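Local coordinates for protein omega-class glutathione S-transferase (Bombyx mori, PDB 3WD6) that binds glutathione and probably acts as an omega-class glutathione transferase, with a likely glutathione-dependent dehydroascorbate reductase activity, at residues A[119-124]-A[155-160]; A[180-185]-A[209-214]. All coordinates share one frame; numbering follows the deposited sequence.

Contact 1 of 2, residues A[119-124]-A[155-160]; sequences DKIIVE and LDFIQE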
# COMPACT_ATOMS: atom_id res chain seq x y z
N ASP A 119 16.33 4.50 -3.58
CA ASP A 119 15.01 3.89 -3.47
C ASP A 119 14.18 4.48 -2.35
O ASP A 119 13.00 4.78 -2.55
CB ASP A 119 15.13 2.38 -3.33
CG ASP A 119 15.11 1.68 -4.66
OD1 ASP A 119 15.37 2.36 -5.69
OD2 ASP A 119 14.82 0.46 -4.67
N LYS A 120 14.77 4.68 -1.17
CA LYS A 120 14.02 5.21 -0.04
C LYS A 120 13.60 6.66 -0.30
O LYS A 120 12.49 7.07 0.07
CB LYS A 120 14.83 5.11 1.27
CG LYS A 120 15.47 3.73 1.50
CD LYS A 120 15.78 3.50 2.97
CE LYS A 120 15.92 1.99 3.25
NZ LYS A 120 15.72 1.60 4.68
N ILE A 121 14.48 7.42 -0.95
CA ILE A 121 14.15 8.78 -1.37
C ILE A 121 12.92 8.75 -2.28
O ILE A 121 11.93 9.45 -2.05
CB ILE A 121 15.37 9.44 -2.07
CG1 ILE A 121 16.44 9.73 -1.00
CG2 ILE A 121 14.96 10.72 -2.83
CD1 ILE A 121 17.82 10.12 -1.54
N ILE A 122 12.98 7.92 -3.32
CA ILE A 122 11.83 7.77 -4.18
C ILE A 122 10.54 7.52 -3.39
O ILE A 122 9.54 8.21 -3.62
CB ILE A 122 12.07 6.66 -5.20
CG1 ILE A 122 13.08 7.17 -6.24
CG2 ILE A 122 10.74 6.25 -5.86
CD1 ILE A 122 13.76 6.06 -7.04
N VAL A 123 10.55 6.57 -2.46
CA VAL A 123 9.37 6.31 -1.65
C VAL A 123 8.88 7.58 -0.93
O VAL A 123 7.68 7.85 -0.92
CB VAL A 123 9.62 5.24 -0.58
CG1 VAL A 123 8.42 5.16 0.36
CG2 VAL A 123 9.90 3.90 -1.24
N GLU A 124 9.81 8.33 -0.32
CA GLU A 124 9.48 9.59 0.37
C GLU A 124 8.85 10.54 -0.61
O GLU A 124 7.90 11.24 -0.28
CB GLU A 124 10.71 10.29 0.95
CG GLU A 124 10.79 10.36 2.48
CD GLU A 124 9.51 10.90 3.15
OE1 GLU A 124 9.16 12.09 2.94
OE2 GLU A 124 8.88 10.12 3.92
N LEU A 155 4.70 13.41 -8.92
CA LEU A 155 4.65 12.57 -10.11
C LEU A 155 5.84 12.87 -11.04
O LEU A 155 6.50 11.94 -11.51
CB LEU A 155 3.33 12.78 -10.86
CG LEU A 155 2.08 12.56 -10.00
CD1 LEU A 155 0.84 12.96 -10.78
CD2 LEU A 155 1.99 11.12 -9.51
N ASP A 156 6.12 14.16 -11.27
CA ASP A 156 7.23 14.55 -12.13
C ASP A 156 8.52 13.88 -11.68
O ASP A 156 9.26 13.30 -12.49
CB ASP A 156 7.43 16.08 -12.13
CG ASP A 156 6.29 16.83 -12.80
OD1 ASP A 156 5.54 16.21 -13.59
OD2 ASP A 156 6.15 18.05 -12.54
N PHE A 157 8.79 13.96 -10.38
CA PHE A 157 10.04 13.46 -9.83
C PHE A 157 10.14 11.97 -10.05
O PHE A 157 11.17 11.46 -10.52
CB PHE A 157 10.13 13.78 -8.33
CG PHE A 157 11.40 13.30 -7.68
CD1 PHE A 157 12.53 14.10 -7.67
CD2 PHE A 157 11.45 12.05 -7.06
CE1 PHE A 157 13.70 13.68 -7.06
CE2 PHE A 157 12.63 11.62 -6.44
CZ PHE A 157 13.76 12.44 -6.44
N ILE A 158 9.05 11.26 -9.75
CA ILE A 158 9.05 9.81 -9.87
C ILE A 158 9.21 9.36 -11.33
O ILE A 158 10.09 8.54 -11.64
CB ILE A 158 7.80 9.21 -9.23
CG1 ILE A 158 7.81 9.54 -7.73
CG2 ILE A 158 7.76 7.70 -9.46
CD1 ILE A 158 6.58 9.06 -6.97
N GLN A 159 8.39 9.91 -12.22
CA GLN A 159 8.55 9.65 -13.64
C GLN A 159 9.97 9.90 -14.12
O GLN A 159 10.53 9.08 -14.85
CB GLN A 159 7.59 10.51 -14.46
CG GLN A 159 7.49 10.10 -15.93
CD GLN A 159 6.29 10.75 -16.60
OE1 GLN A 159 5.42 10.07 -17.17
NE2 GLN A 159 6.24 12.07 -16.51
N GLU A 160 10.57 11.00 -13.69
CA GLU A 160 11.95 11.31 -14.10
C GLU A 160 12.95 10.24 -13.62
O GLU A 160 13.85 9.84 -14.36
CB GLU A 160 12.36 12.74 -13.67
CG GLU A 160 13.62 13.30 -14.36
CD GLU A 160 13.46 13.49 -15.90
OE1 GLU A 160 12.30 13.62 -16.39
OE2 GLU A 160 14.50 13.53 -16.62
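F157 of helix 145-165 reaches across to I121 and I122 of helix 113-125. Its CG lies anti to the backbone N (chi1 180°), and its CB already points at the other helix. The benzyl group therefore extends straight into the gap. The far end of the ring does the touching. CZ lies 4.2 Å from CG2 of I121, and CE2 lies 4.5 Å from CG1 of I122. Both methyl and methylene approach the ring obliquely.

The two isoleucines have similar torsions but offer different branches. In I121 a chi1 of -70° places CG1 beside the backbone N and leaves CG2 opposite that N, facing the ring. In I122 the CG1 branch makes the approach. The ring end thus rests against two consecutive residues. I121 is exposed and F157 partly so, while I122 is buried. The contact runs from the surface into the interior.

The backbones come closest at I122 and I158, with CA atoms 6.7 Å apart. I158 lies on the inner side, and its extended chain brings its end nearer to helix 113-125. Its CD1 stays 4.6 Å from the carbonyl O of I122. No hydrogen bond crosses between the segments, and the 150 Å² buried between them is held by apolar packing.

Charges tie the same two helices together nearby. D119 forms a salt bridge with R165, further along helix 145-165, and I122 also touches R165 and Q161. K120 forms a salt bridge with E97 of helix 92-102. The two segments run in roughly opposite directions. This is apolar helix-helix packing in the all-helical C-terminal domain of the glutathione transferase fold, away from the glutathione site.

Contact 2 of 2, residues A[180-185]-A[209-214]; sequences YMIWPW and LEYIDN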
# COMPACT_ATOMS: atom_id res chain seq x y z
N TYR A 180 7.09 -1.25 -5.16
CA TYR A 180 6.04 -1.79 -4.30
C TYR A 180 5.61 -0.82 -3.22
O TYR A 180 4.42 -0.79 -2.85
CB TYR A 180 6.46 -3.11 -3.65
CG TYR A 180 6.47 -4.28 -4.62
CD1 TYR A 180 5.41 -4.47 -5.52
CD2 TYR A 180 7.54 -5.18 -4.65
CE1 TYR A 180 5.41 -5.54 -6.42
CE2 TYR A 180 7.55 -6.24 -5.55
CZ TYR A 180 6.48 -6.43 -6.43
OH TYR A 180 6.47 -7.50 -7.29
N MET A 181 6.55 -0.02 -2.71
CA MET A 181 6.25 0.81 -1.53
C MET A 181 5.45 2.07 -1.91
O MET A 181 4.82 2.70 -1.05
CB MET A 181 7.51 1.16 -0.73
CG MET A 181 8.20 -0.03 -0.08
SD MET A 181 7.11 -0.98 1.02
CE MET A 181 6.56 -2.30 -0.07
N ILE A 182 5.45 2.42 -3.19
CA ILE A 182 4.63 3.53 -3.63
C ILE A 182 3.38 3.03 -4.36
O ILE A 182 2.39 3.76 -4.52
CB ILE A 182 5.42 4.54 -4.52
CG1 ILE A 182 5.69 3.98 -5.92
CG2 ILE A 182 6.74 4.93 -3.84
CD1 ILE A 182 6.64 4.88 -6.77
N TRP A 183 3.41 1.77 -4.78
CA TRP A 183 2.33 1.23 -5.62
C TRP A 183 0.89 1.50 -5.11
O TRP A 183 -0.00 1.82 -5.89
CB TRP A 183 2.51 -0.27 -5.88
CG TRP A 183 1.26 -0.80 -6.51
CD1 TRP A 183 0.32 -1.60 -5.93
CD2 TRP A 183 0.77 -0.46 -7.80
NE1 TRP A 183 -0.72 -1.82 -6.81
CE2 TRP A 183 -0.47 -1.13 -7.97
CE3 TRP A 183 1.27 0.31 -8.86
CZ2 TRP A 183 -1.23 -1.03 -9.14
CZ3 TRP A 183 0.52 0.41 -10.03
CH2 TRP A 183 -0.72 -0.25 -10.16
N PRO A 184 0.65 1.34 -3.80
CA PRO A 184 -0.75 1.43 -3.36
C PRO A 184 -1.43 2.75 -3.76
O PRO A 184 -2.65 2.82 -4.00
CB PRO A 184 -0.65 1.35 -1.83
CG PRO A 184 0.62 0.56 -1.59
CD PRO A 184 1.57 1.02 -2.68
N TRP A 185 -0.64 3.82 -3.81
CA TRP A 185 -1.23 5.11 -4.15
C TRP A 185 -1.51 5.19 -5.63
O TRP A 185 -2.55 5.74 -6.02
CB TRP A 185 -0.43 6.27 -3.58
CG TRP A 185 -0.62 6.24 -2.11
CD1 TRP A 185 -1.65 6.81 -1.40
CD2 TRP A 185 0.16 5.50 -1.16
NE1 TRP A 185 -1.52 6.51 -0.06
CE2 TRP A 185 -0.42 5.71 0.12
CE3 TRP A 185 1.31 4.71 -1.25
CZ2 TRP A 185 0.10 5.15 1.28
CZ3 TRP A 185 1.84 4.15 -0.09
CH2 TRP A 185 1.23 4.37 1.16
N LEU A 209 1.97 6.55 -16.91
CA LEU A 209 0.77 5.80 -17.21
C LEU A 209 1.10 4.41 -17.76
O LEU A 209 0.42 3.43 -17.45
CB LEU A 209 -0.12 6.58 -18.16
CG LEU A 209 -0.79 7.77 -17.47
CD1 LEU A 209 -1.28 8.82 -18.48
CD2 LEU A 209 -1.93 7.28 -16.60
N GLU A 210 2.17 4.32 -18.55
CA GLU A 210 2.64 3.04 -19.07
C GLU A 210 3.15 2.13 -17.93
O GLU A 210 2.84 0.93 -17.87
CB GLU A 210 3.74 3.27 -20.10
CG GLU A 210 4.30 2.01 -20.75
CD GLU A 210 5.52 2.33 -21.62
OE1 GLU A 210 6.15 1.37 -22.16
OE2 GLU A 210 5.85 3.55 -21.77
N TYR A 211 3.95 2.72 -17.04
CA TYR A 211 4.48 2.03 -15.88
C TYR A 211 3.34 1.49 -15.00
O TYR A 211 3.39 0.37 -14.53
CB TYR A 211 5.40 2.99 -15.11
CG TYR A 211 5.72 2.64 -13.68
CD1 TYR A 211 6.71 1.70 -13.38
CD2 TYR A 211 5.08 3.28 -12.63
CE1 TYR A 211 7.04 1.39 -12.06
CE2 TYR A 211 5.39 2.98 -11.29
CZ TYR A 211 6.37 2.04 -11.02
OH TYR A 211 6.68 1.74 -9.72
N ILE A 212 2.29 2.29 -14.81
CA ILE A 212 1.17 1.82 -14.03
C ILE A 212 0.52 0.58 -14.67
O ILE A 212 0.26 -0.41 -13.97
CB ILE A 212 0.16 2.94 -13.73
CG1 ILE A 212 0.79 3.91 -12.72
CG2 ILE A 212 -1.16 2.38 -13.17
CD1 ILE A 212 0.16 5.29 -12.69
N ASP A 213 0.29 0.62 -15.98
CA ASP A 213 -0.21 -0.56 -16.70
C ASP A 213 0.65 -1.80 -16.48
O ASP A 213 0.11 -2.90 -16.30
CB ASP A 213 -0.30 -0.31 -18.21
CG ASP A 213 -1.39 0.66 -18.57
OD1 ASP A 213 -2.36 0.81 -17.77
OD2 ASP A 213 -1.28 1.29 -19.65
N ASN A 214 1.97 -1.64 -16.55
CA ASN A 214 2.87 -2.77 -16.33
C ASN A 214 2.77 -3.28 -14.89
O ASN A 214 2.77 -4.48 -14.64
CB ASN A 214 4.31 -2.43 -16.71
CG ASN A 214 4.48 -2.22 -18.21
OD1 ASN A 214 3.91 -2.96 -19.01
ND2 ASN A 214 5.27 -1.23 -18.60
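The two helical segments run roughly antiparallel and come nearest at W183 and I212, whose CA atoms are 8.5 Å apart. Segment 209-214 is regular. Segment 180-185 is kinked near P184, which has no N-H to give. There W185 N bonds to I182 O at 3.1 Å, three residues back. The backbone bond from W183 N to Y180 O is weak.

Large side chains bridge this separation. In W183 a chi1 of 169° swings the indole away from its backbone N, which sends the six-membered ring to helix 206-216. Its CH2 lies 4.0 Å from CG2 of I212 and 3.9 Å from the carbonyl O of I212. The carbonyl meets the indole obliquely. The indole NE1 is turned to E187, a hydrogen bond within its own helix. Beside this pair, CD1 of I182 comes 4.3 Å from OH of Y211. That hydroxyl is hydrogen-bonded to D179, so the tyrosine also ties its helix to the start of helix 177-189. All four residues are buried.

Loop residues F169 and L170 pack against Y211 and I182. W183 also touches M215 and L216 at the end of helix 206-216, and V221 of helix 219-222. Q42 of helix 39-51, in the thioredoxin-like domain, touches W183 too. Helix 177-189 thus packs against both helix 39-51 and helix 206-216.

Overall arrangement
Contact 1 precedes contact 2 along the chain, and their centres are about 12 Å apart. They join directly through helix 177-189. V123 CG2 packs on M181 CB at 3.7 Å, V123 CA lies 3.7 Å from I182 CG2, and I158 CG2 meets I182 CD1 at 4.1 Å. I182 therefore touches residues of helices 113-125, 145-165 and 206-216. Contact 1 is the outer layer, partly open at I121 and F157. Contact 2 is buried and nearer the centre of the chain. It is also the one closer to the glutathione site: the side chain of I182 is about 12 Å from bound glutathione. W185, on the same helix, packs edge-to-face with Y40 of the glutathione pocket.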